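Local coordinates for protein Rubredoxin\:oxygen oxidoreductase (Desulfovibrio gigas, PDB 1E5D) that catalyses the four-electron reduction of one oxygen molecule to two water molecules, using a diiron centre and flavin mononucleotide, at residues A[251-256]-A[394-399]; A[285-290]-A[298-303]; A[328-333]-A[356-361]. All blocks are in the same frame, centred on the assembly; numbering follows the deposited sequence.

Interaction 1: A[251-256]-A[394-399]; sequences PTNKVV and RALKAK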
loop_
_atom_site.group_PDB
_atom_site.type_symbol
_atom_site.label_atom_id
_atom_site.label_comp_id
_atom_site.label_asym_id
_atom_site.label_seq_id
_atom_site.Cartn_x
_atom_site.Cartn_y
_atom_site.Cartn_z
ATOM N N PRO A 251 24.059 -11.927 -6.815
ATOM C CA PRO A 251 23.217 -12.872 -6.093
ATOM C C PRO A 251 23.915 -13.500 -4.890
ATOM O O PRO A 251 25.128 -13.624 -4.834
ATOM C CB PRO A 251 22.962 -13.979 -7.116
ATOM C CG PRO A 251 23.171 -13.336 -8.444
ATOM C CD PRO A 251 24.206 -12.270 -8.240
ATOM N N THR A 252 23.101 -13.907 -3.934
ATOM C CA THR A 252 23.464 -14.770 -2.835
ATOM C C THR A 252 22.399 -15.862 -2.708
ATOM O O THR A 252 21.389 -15.853 -3.418
ATOM C CB THR A 252 23.582 -14.024 -1.501
ATOM O OG1 THR A 252 22.297 -13.479 -1.178
ATOM C CG2 THR A 252 24.539 -12.852 -1.605
ATOM N N ASN A 253 22.626 -16.795 -1.800
ATOM C CA ASN A 253 21.761 -17.932 -1.546
ATOM C C ASN A 253 20.535 -17.554 -0.727
ATOM O O ASN A 253 19.932 -18.393 -0.062
ATOM C CB ASN A 253 22.559 -19.001 -0.787
ATOM C CG ASN A 253 22.133 -20.409 -1.143
ATOM O OD1 ASN A 253 21.475 -20.620 -2.160
ATOM N ND2 ASN A 253 22.515 -21.355 -0.294
ATOM N N LYS A 254 20.167 -16.284 -0.760
ATOM C CA LYS A 254 19.064 -15.742 0.016
ATOM C C LYS A 254 17.796 -15.650 -0.825
ATOM O O LYS A 254 17.779 -15.157 -1.951
ATOM C CB LYS A 254 19.449 -14.370 0.557
ATOM C CG LYS A 254 18.469 -13.765 1.547
ATOM C CD LYS A 254 19.072 -12.523 2.178
ATOM C CE LYS A 254 18.030 -11.460 2.463
ATOM N NZ LYS A 254 18.674 -10.131 2.662
ATOM N N VAL A 255 16.718 -16.158 -0.234
ATOM C CA VAL A 255 15.418 -16.098 -0.895
ATOM C C VAL A 255 14.487 -15.256 -0.028
ATOM O O VAL A 255 14.336 -15.478 1.170
ATOM C CB VAL A 255 14.844 -17.498 -1.151
ATOM C CG1 VAL A 255 13.487 -17.430 -1.836
ATOM C CG2 VAL A 255 15.789 -18.335 -2.003
ATOM N N VAL A 256 13.876 -14.255 -0.636
ATOM C CA VAL A 256 12.881 -13.395 -0.046
ATOM C C VAL A 256 11.522 -13.773 -0.632
ATOM O O VAL A 256 11.284 -13.665 -1.835
ATOM C CB VAL A 256 13.120 -11.904 -0.335
ATOM C CG1 VAL A 256 11.878 -11.098 0.049
ATOM C CG2 VAL A 256 14.347 -11.388 0.387
ATOM N N ARG A 394 17.617 -24.534 -7.707
ATOM C CA ARG A 394 18.613 -25.161 -8.573
ATOM C C ARG A 394 19.251 -24.067 -9.420
ATOM O O ARG A 394 20.463 -23.946 -9.540
ATOM C CB ARG A 394 18.006 -26.230 -9.470
ATOM C CG ARG A 394 18.657 -27.597 -9.365
ATOM C CD ARG A 394 17.640 -28.698 -9.115
ATOM N NE ARG A 394 17.704 -29.223 -7.754
ATOM C CZ ARG A 394 17.099 -30.331 -7.342
ATOM N NH1 ARG A 394 16.374 -31.045 -8.193
ATOM N NH2 ARG A 394 17.211 -30.733 -6.082
ATOM N N ALA A 395 18.363 -23.257 -9.989
ATOM C CA ALA A 395 18.811 -22.150 -10.830
ATOM C C ALA A 395 19.683 -21.186 -10.039
ATOM O O ALA A 395 20.680 -20.685 -10.566
ATOM C CB ALA A 395 17.606 -21.440 -11.419
ATOM N N LEU A 396 19.311 -20.929 -8.788
ATOM C CA LEU A 396 20.105 -20.050 -7.931
ATOM C C LEU A 396 21.540 -20.572 -7.821
ATOM O O LEU A 396 22.483 -19.854 -8.140
ATOM C CB LEU A 396 19.508 -19.931 -6.534
ATOM C CG LEU A 396 19.467 -18.551 -5.879
ATOM C CD1 LEU A 396 19.317 -18.710 -4.369
ATOM C CD2 LEU A 396 20.687 -17.714 -6.224
ATOM N N LYS A 397 21.667 -21.812 -7.369
ATOM C CA LYS A 397 22.959 -22.458 -7.173
ATOM C C LYS A 397 23.874 -22.274 -8.380
ATOM O O LYS A 397 25.010 -21.819 -8.231
ATOM C CB LYS A 397 22.771 -23.949 -6.881
ATOM C CG LYS A 397 22.711 -24.292 -5.401
ATOM C CD LYS A 397 21.777 -25.457 -5.126
ATOM C CE LYS A 397 21.117 -25.346 -3.758
ATOM N NZ LYS A 397 20.034 -26.355 -3.586
ATOM N N ALA A 398 23.369 -22.627 -9.555
ATOM C CA ALA A 398 24.086 -22.468 -10.808
ATOM C C ALA A 398 24.745 -21.097 -10.920
ATOM O O ALA A 398 25.949 -21.003 -11.123
ATOM C CB ALA A 398 23.153 -22.659 -11.997
ATOM N N LYS A 399 23.922 -20.068 -10.784
ATOM C CA LYS A 399 24.340 -18.680 -10.819
ATOM C C LYS A 399 25.484 -18.396 -9.854
ATOM O O LYS A 399 26.385 -17.609 -10.138
ATOM C CB LYS A 399 23.156 -17.778 -10.453
ATOM C CG LYS A 399 22.776 -16.759 -11.509
ATOM C CD LYS A 399 21.273 -16.737 -11.728
ATOM C CE LYS A 399 20.797 -15.395 -12.267
ATOM N NZ LYS A 399 19.655 -15.568 -13.214
#

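Interaction 2: A[285-290]-A[298-303]; sequences KLMWCK and MSEISD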
loop_
_atom_site.group_PDB
_atom_site.type_symbol
_atom_site.label_atom_id
_atom_site.label_comp_id
_atom_site.label_asym_id
_atom_site.label_seq_id
_atom_site.Cartn_x
_atom_site.Cartn_y
_atom_site.Cartn_z
ATOM N N LYS A 285 13.878 -15.253 3.804
ATOM C CA LYS A 285 13.098 -14.204 4.434
ATOM C C LYS A 285 11.655 -14.341 3.919
ATOM O O LYS A 285 11.427 -14.106 2.733
ATOM C CB LYS A 285 13.646 -12.810 4.164
ATOM C CG LYS A 285 15.067 -12.584 4.651
ATOM C CD LYS A 285 15.125 -12.348 6.150
ATOM C CE LYS A 285 16.140 -13.260 6.817
ATOM N NZ LYS A 285 15.601 -13.909 8.049
ATOM N N LEU A 286 10.768 -14.720 4.824
ATOM C CA LEU A 286 9.333 -14.791 4.614
ATOM C C LEU A 286 8.652 -13.530 5.136
ATOM O O LEU A 286 8.509 -13.343 6.344
ATOM C CB LEU A 286 8.745 -16.027 5.307
ATOM C CG LEU A 286 7.248 -16.265 5.094
ATOM C CD1 LEU A 286 6.892 -16.079 3.627
ATOM C CD2 LEU A 286 6.834 -17.647 5.557
ATOM N N MET A 287 8.218 -12.638 4.250
ATOM C CA MET A 287 7.699 -11.348 4.687
ATOM C C MET A 287 6.267 -11.074 4.247
ATOM O O MET A 287 5.954 -11.041 3.061
ATOM C CB MET A 287 8.631 -10.235 4.162
ATOM C CG MET A 287 10.096 -10.579 4.415
ATOM S SD MET A 287 11.239 -9.343 3.762
ATOM C CE MET A 287 11.138 -8.127 5.071
ATOM N N TRP A 288 5.394 -10.859 5.218
ATOM C CA TRP A 288 4.005 -10.474 5.052
ATOM C C TRP A 288 3.860 -8.986 4.776
ATOM O O TRP A 288 4.302 -8.157 5.572
ATOM C CB TRP A 288 3.254 -10.849 6.329
ATOM C CG TRP A 288 1.771 -10.697 6.276
ATOM C CD1 TRP A 288 0.999 -10.751 5.158
ATOM C CD2 TRP A 288 0.876 -10.468 7.368
ATOM N NE1 TRP A 288 -0.322 -10.568 5.488
ATOM C CE2 TRP A 288 -0.425 -10.396 6.837
ATOM C CE3 TRP A 288 1.035 -10.319 8.749
ATOM C CZ2 TRP A 288 -1.561 -10.179 7.623
ATOM C CZ3 TRP A 288 -0.088 -10.106 9.529
ATOM C CH2 TRP A 288 -1.374 -10.037 8.970
ATOM N N CYS A 289 3.247 -8.602 3.664
ATOM C CA CYS A 289 3.088 -7.188 3.351
ATOM C C CYS A 289 2.280 -6.426 4.388
ATOM O O CYS A 289 2.365 -5.205 4.492
ATOM C CB CYS A 289 2.390 -7.000 1.992
ATOM S SG CYS A 289 3.423 -7.490 0.603
ATOM N N LYS A 290 1.458 -7.111 5.179
ATOM C CA LYS A 290 0.691 -6.345 6.167
ATOM C C LYS A 290 1.556 -6.010 7.378
ATOM O O LYS A 290 1.174 -5.129 8.144
ATOM C CB LYS A 290 -0.547 -7.118 6.599
ATOM C CG LYS A 290 -1.876 -6.495 6.236
ATOM C CD LYS A 290 -2.475 -7.091 4.982
ATOM C CE LYS A 290 -3.982 -7.248 5.115
ATOM N NZ LYS A 290 -4.420 -8.534 4.498
ATOM N N MET A 298 12.404 -4.350 0.415
ATOM C CA MET A 298 13.440 -3.973 -0.543
ATOM C C MET A 298 14.824 -4.213 0.040
ATOM O O MET A 298 15.724 -4.717 -0.619
ATOM C CB MET A 298 13.286 -2.509 -0.955
ATOM C CG MET A 298 14.337 -2.030 -1.946
ATOM S SD MET A 298 14.223 -2.929 -3.515
ATOM C CE MET A 298 15.912 -2.762 -4.097
ATOM N N SER A 299 14.991 -3.841 1.307
ATOM C CA SER A 299 16.322 -3.976 1.894
ATOM C C SER A 299 16.737 -5.439 1.889
ATOM O O SER A 299 17.898 -5.759 1.652
ATOM C CB SER A 299 16.372 -3.423 3.319
ATOM O OG SER A 299 16.013 -2.047 3.329
ATOM N N GLU A 300 15.758 -6.305 2.159
ATOM C CA GLU A 300 16.069 -7.730 2.191
ATOM C C GLU A 300 16.364 -8.205 0.778
ATOM O O GLU A 300 17.165 -9.098 0.548
ATOM C CB GLU A 300 14.918 -8.525 2.803
ATOM C CG GLU A 300 14.653 -8.223 4.270
ATOM C CD GLU A 300 15.868 -8.414 5.156
ATOM O OE1 GLU A 300 16.803 -9.144 4.751
ATOM O OE2 GLU A 300 15.891 -7.841 6.268
ATOM N N ILE A 301 15.686 -7.572 -0.181
ATOM C CA ILE A 301 15.799 -8.040 -1.558
ATOM C C ILE A 301 17.134 -7.621 -2.161
ATOM O O ILE A 301 17.629 -8.270 -3.081
ATOM C CB ILE A 301 14.639 -7.524 -2.423
ATOM C CG1 ILE A 301 13.323 -8.287 -2.227
ATOM C CG2 ILE A 301 15.015 -7.523 -3.899
ATOM C CD1 ILE A 301 12.147 -7.539 -2.818
ATOM N N SER A 302 17.691 -6.541 -1.630
ATOM C CA SER A 302 18.929 -5.978 -2.139
ATOM C C SER A 302 20.015 -7.028 -2.335
ATOM O O SER A 302 20.714 -7.036 -3.345
ATOM C CB SER A 302 19.434 -4.883 -1.184
ATOM O OG SER A 302 19.880 -5.464 0.025
ATOM N N ASP A 303 20.156 -7.939 -1.376
ATOM C CA ASP A 303 21.192 -8.960 -1.483
ATOM C C ASP A 303 20.585 -10.348 -1.625
ATOM O O ASP A 303 21.269 -11.358 -1.440
ATOM C CB ASP A 303 22.119 -8.883 -0.263
ATOM C CG ASP A 303 21.337 -9.027 1.031
ATOM O OD1 ASP A 303 20.094 -8.859 0.986
ATOM O OD2 ASP A 303 21.942 -9.307 2.086
#

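Interaction 3: A[328-333]-A[356-361]; sequences YIKGLR and AEWLTG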
loop_
_atom_site.group_PDB
_atom_site.type_symbol
_atom_site.label_atom_id
_atom_site.label_comp_id
_atom_site.label_asym_id
_atom_site.label_seq_id
_atom_site.Cartn_x
_atom_site.Cartn_y
_atom_site.Cartn_z
ATOM N N TYR A 328 6.858 -0.246 -5.862
ATOM C CA TYR A 328 8.035 0.313 -5.205
ATOM C C TYR A 328 9.286 -0.373 -5.737
ATOM O O TYR A 328 10.253 0.267 -6.123
ATOM C CB TYR A 328 7.953 0.118 -3.701
ATOM C CG TYR A 328 9.061 0.763 -2.911
ATOM C CD1 TYR A 328 9.088 2.141 -2.752
ATOM C CD2 TYR A 328 10.070 0.018 -2.311
ATOM C CE1 TYR A 328 10.087 2.755 -2.030
ATOM C CE2 TYR A 328 11.078 0.635 -1.583
ATOM C CZ TYR A 328 11.085 2.005 -1.445
ATOM O OH TYR A 328 12.072 2.639 -0.730
ATOM N N ILE A 329 9.215 -1.701 -5.749
ATOM C CA ILE A 329 10.396 -2.484 -6.101
ATOM C C ILE A 329 10.794 -2.284 -7.556
ATOM O O ILE A 329 11.970 -2.097 -7.868
ATOM C CB ILE A 329 10.171 -3.974 -5.816
ATOM C CG1 ILE A 329 9.942 -4.270 -4.328
ATOM C CG2 ILE A 329 11.321 -4.791 -6.362
ATOM C CD1 ILE A 329 9.691 -5.749 -4.099
ATOM N N LYS A 330 9.804 -2.304 -8.442
ATOM C CA LYS A 330 10.098 -2.139 -9.860
ATOM C C LYS A 330 10.879 -0.853 -10.122
ATOM O O LYS A 330 11.798 -0.829 -10.941
ATOM C CB LYS A 330 8.800 -2.160 -10.663
ATOM C CG LYS A 330 8.958 -1.749 -12.117
ATOM C CD LYS A 330 7.626 -1.933 -12.834
ATOM C CE LYS A 330 7.692 -1.453 -14.278
ATOM N NZ LYS A 330 7.941 -2.603 -15.197
ATOM N N GLY A 331 10.516 0.218 -9.422
ATOM C CA GLY A 331 11.169 1.499 -9.607
ATOM C C GLY A 331 12.620 1.450 -9.168
ATOM O O GLY A 331 13.471 2.177 -9.678
ATOM N N LEU A 332 12.937 0.588 -8.196
ATOM C CA LEU A 332 14.309 0.624 -7.685
ATOM C C LEU A 332 15.254 -0.228 -8.521
ATOM O O LEU A 332 16.445 -0.320 -8.235
ATOM C CB LEU A 332 14.288 0.192 -6.216
ATOM C CG LEU A 332 13.722 1.287 -5.290
ATOM C CD1 LEU A 332 13.408 0.713 -3.919
ATOM C CD2 LEU A 332 14.689 2.457 -5.192
ATOM N N ARG A 333 14.685 -0.838 -9.543
ATOM C CA ARG A 333 15.342 -1.666 -10.533
ATOM C C ARG A 333 16.342 -2.659 -9.964
ATOM O O ARG A 333 17.523 -2.621 -10.322
ATOM C CB ARG A 333 16.054 -0.753 -11.547
ATOM C CG ARG A 333 15.133 0.274 -12.178
ATOM C CD ARG A 333 15.936 1.308 -12.955
ATOM N NE ARG A 333 15.064 2.055 -13.856
ATOM C CZ ARG A 333 15.418 3.068 -14.629
ATOM N NH1 ARG A 333 16.668 3.514 -14.652
ATOM N NH2 ARG A 333 14.509 3.656 -15.401
ATOM N N ALA A 356 3.519 -12.888 -12.485
ATOM C CA ALA A 356 4.489 -13.279 -13.502
ATOM C C ALA A 356 4.807 -12.110 -14.422
ATOM O O ALA A 356 5.976 -11.849 -14.688
ATOM C CB ALA A 356 4.000 -14.467 -14.311
ATOM N N GLU A 357 3.790 -11.397 -14.891
ATOM C CA GLU A 357 4.048 -10.254 -15.772
ATOM C C GLU A 357 4.912 -9.208 -15.076
ATOM O O GLU A 357 5.743 -8.547 -15.702
ATOM C CB GLU A 357 2.736 -9.622 -16.227
ATOM C CG GLU A 357 2.814 -8.802 -17.501
ATOM C CD GLU A 357 1.644 -9.052 -18.436
ATOM O OE1 GLU A 357 0.539 -9.374 -17.948
ATOM O OE2 GLU A 357 1.832 -8.926 -19.666
ATOM N N TRP A 358 4.699 -9.062 -13.770
ATOM C CA TRP A 358 5.457 -8.092 -12.989
ATOM C C TRP A 358 6.926 -8.518 -12.911
ATOM O O TRP A 358 7.832 -7.739 -13.179
ATOM C CB TRP A 358 4.914 -7.965 -11.574
ATOM C CG TRP A 358 3.802 -7.019 -11.303
ATOM C CD1 TRP A 358 2.465 -7.318 -11.248
ATOM C CD2 TRP A 358 3.910 -5.614 -11.037
ATOM N NE1 TRP A 358 1.739 -6.183 -10.967
ATOM C CE2 TRP A 358 2.602 -5.125 -10.835
ATOM C CE3 TRP A 358 4.983 -4.719 -10.952
ATOM C CZ2 TRP A 358 2.349 -3.780 -10.553
ATOM C CZ3 TRP A 358 4.730 -3.390 -10.675
ATOM C CH2 TRP A 358 3.418 -2.929 -10.479
ATOM N N LEU A 359 7.136 -9.779 -12.514
ATOM C CA LEU A 359 8.511 -10.244 -12.344
ATOM C C LEU A 359 9.269 -10.178 -13.665
ATOM O O LEU A 359 10.344 -9.588 -13.751
ATOM C CB LEU A 359 8.517 -11.657 -11.757
ATOM C CG LEU A 359 7.874 -11.775 -10.369
ATOM C CD1 LEU A 359 8.214 -13.112 -9.733
ATOM C CD2 LEU A 359 8.306 -10.624 -9.472
ATOM N N THR A 360 8.687 -10.781 -14.689
ATOM C CA THR A 360 9.259 -10.748 -16.032
ATOM C C THR A 360 9.519 -9.319 -16.478
ATOM O O THR A 360 10.555 -8.986 -17.050
ATOM C CB THR A 360 8.335 -11.460 -17.034
ATOM O OG1 THR A 360 8.244 -12.852 -16.686
ATOM C CG2 THR A 360 8.921 -11.398 -18.434
ATOM N N GLY A 361 8.580 -8.410 -16.219
ATOM C CA GLY A 361 8.794 -7.031 -16.631
ATOM C C GLY A 361 9.956 -6.380 -15.913
ATOM O O GLY A 361 10.475 -5.355 -16.355
HETATM O O HOH W 1 7.023 -5.304 -14.335
#

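Interaction 1: A[251-256]-A[394-399]
L396, near the end of the last helix, points its side chain at the bend of main chain that leads from P251 into the first strand of the flavodoxin-like sheet. Its two methyls share one backbone carbonyl and differ in their other neighbours. CD2 rests on the backbone carbonyl of T252, 3.4 Å from O, and at longer range meets P251, whose CB is 4.5 Å from it. CD1 reaches further along the chain: N253 OD1 is 3.6 Å from L396 CD1, and V255 CG2 approaches the same methyl at 4.3 Å. With chi1 of L396 at -138°, displaced from a staggered value, both methyls lie near T252 O, while CD2 inclines to P251 and CD1 to N253 and V255.

N253 sends its amide oxygen, not its backbone, nearer to the helix, and its side chain runs obliquely across that of L396. P251 contributes its CB, its CA lying 7.6 Å from that of K399. No hydrogen bond crosses between the two segments, so van der Waals packing carries the 235 Å² of summed burial.

Around this contact, P251 and N253 also touch L400, the final residue of helix 379-400. L396 shares I338 of strand 338-345 with A395 and K399, while V255 pairs through its backbone with T283 and K285 of the adjoining strand 283-288.

Interaction 2: A[285-290]-A[298-303]
The carboxylate of E300 is flanked on one face by the aliphatic chain of K285: K285 CD stands almost directly over E300 CD, 4.1 Å away, and K285 CG is 3.9 Å from E300 OE1. The other flat group, the indole of W288, lies away from the helix; K290 CB of its own segment covers one face, 3.3 Å above the plane and offset toward the rim, and the ring also stacks with that of Y259. The setting is a beta-alpha-beta crossover of the flavodoxin-like fold, in which the chain runs from edge strand 283-288 by way of helix 294-302 to strand 306-310.

Methylenes, not the ammonium group, bring K285 to the acid. Its chain is bent at chi2 (-78°) and again further out, which carries the tip away and keeps NZ 5.9 Å from E300 OE1; that pair is no salt bridge. The carboxylate finds its charge partners in K254, which bridges to OE1, and R188, which bridges to OE2. Two cations on the two oxygens would probably hold the group in its anionic form and limit its rotation.

M287 handles the apolar half of E300. The two side chains cross at about a right angle, and the thioether lies against the glutamate stem: SD is 3.6 Å from E300 CG and 3.9 Å from E300 CB. The M287 chain is straight through chi2 and turns at chi3, which sets the SD-CE bond alongside the stem, CE also 3.6 Å from E300 CG. Strand and helix thus meet through three side chains, with 134 Å² of summed burial and no hydrogen bond between them.

Toward the helix end, S302 OG donates to S299 O at 2.6 Å, with a C=O...OG angle of 145° and the donor tilted 26° from the carbonyl plane.

Interaction 3: A[328-333]-A[356-361]
K330 and W358 cross at about a right angle, the lysine chain passing the six-membered end of the indole. The two residues belong to consecutive crossover helices of the flavodoxin-like alpha/beta fold: helix 320-331 links strand 306-310 to strand 338-345, and helix 350-361 links 338-345 to 371-374. With backbones well separated, the CA atoms of K330 and W358 being 8.2 Å apart, two long side chains must span the gap.

K330 does so nearly fully extended: CG lies opposite the backbone N (chi1 170°), and the next two torsions are close to 180° as well. Its CD then reaches W358 CZ3 at 3.9 Å, an approach oblique to the ring plane. W358 leans to meet it, the indole carried back toward helix 320-331, where it also packs on L326 and Q327. The contact is an outer one, since K330 is exposed and W358 only partly covered, and the summed burial of 119 Å² is modest.

Only at its last torsion does the lysine bend (chi4 97°), and this turn swings NZ toward the last turn of segment 356-361. There it comes within 3.9 Å of G361 O, too far for a hydrogen bond, so no direct polar link joins the helices. Water serves instead. One molecule takes a hydrogen bond from K330 and gives one to the main-chain carbonyl of W358, so the same tryptophan meets the lysine twice, its ring at K330 CD and its backbone carbonyl by way of the water.

The bridging water stands 3.0 Å from K330 NZ and 2.8 Å from W358 O, with an angle of about 145° at its oxygen.

In the fold
All three contacts belong to the flavodoxin-like part of the chain, interactions 2 and 3 nested within the long loop that interaction 1 closes. Interactions 1 and 2, centres 15 Å apart, share neighbouring strands 254-259 and 283-288 and touch directly: K254 NZ bridges to D303 OD1 at 2.5 Å, and V256 CG2 packs 3.6 Å from E300 O. Interactions 2 and 3, centres 14 Å apart, join helix to helix, M298 CG lying 3.5 Å from L332 CD1. Interactions 1 and 3 do not meet, their nearest atoms being about 7 Å apart. None lines the diiron site; the K330 side chain is about 11 Å from a bound FMN.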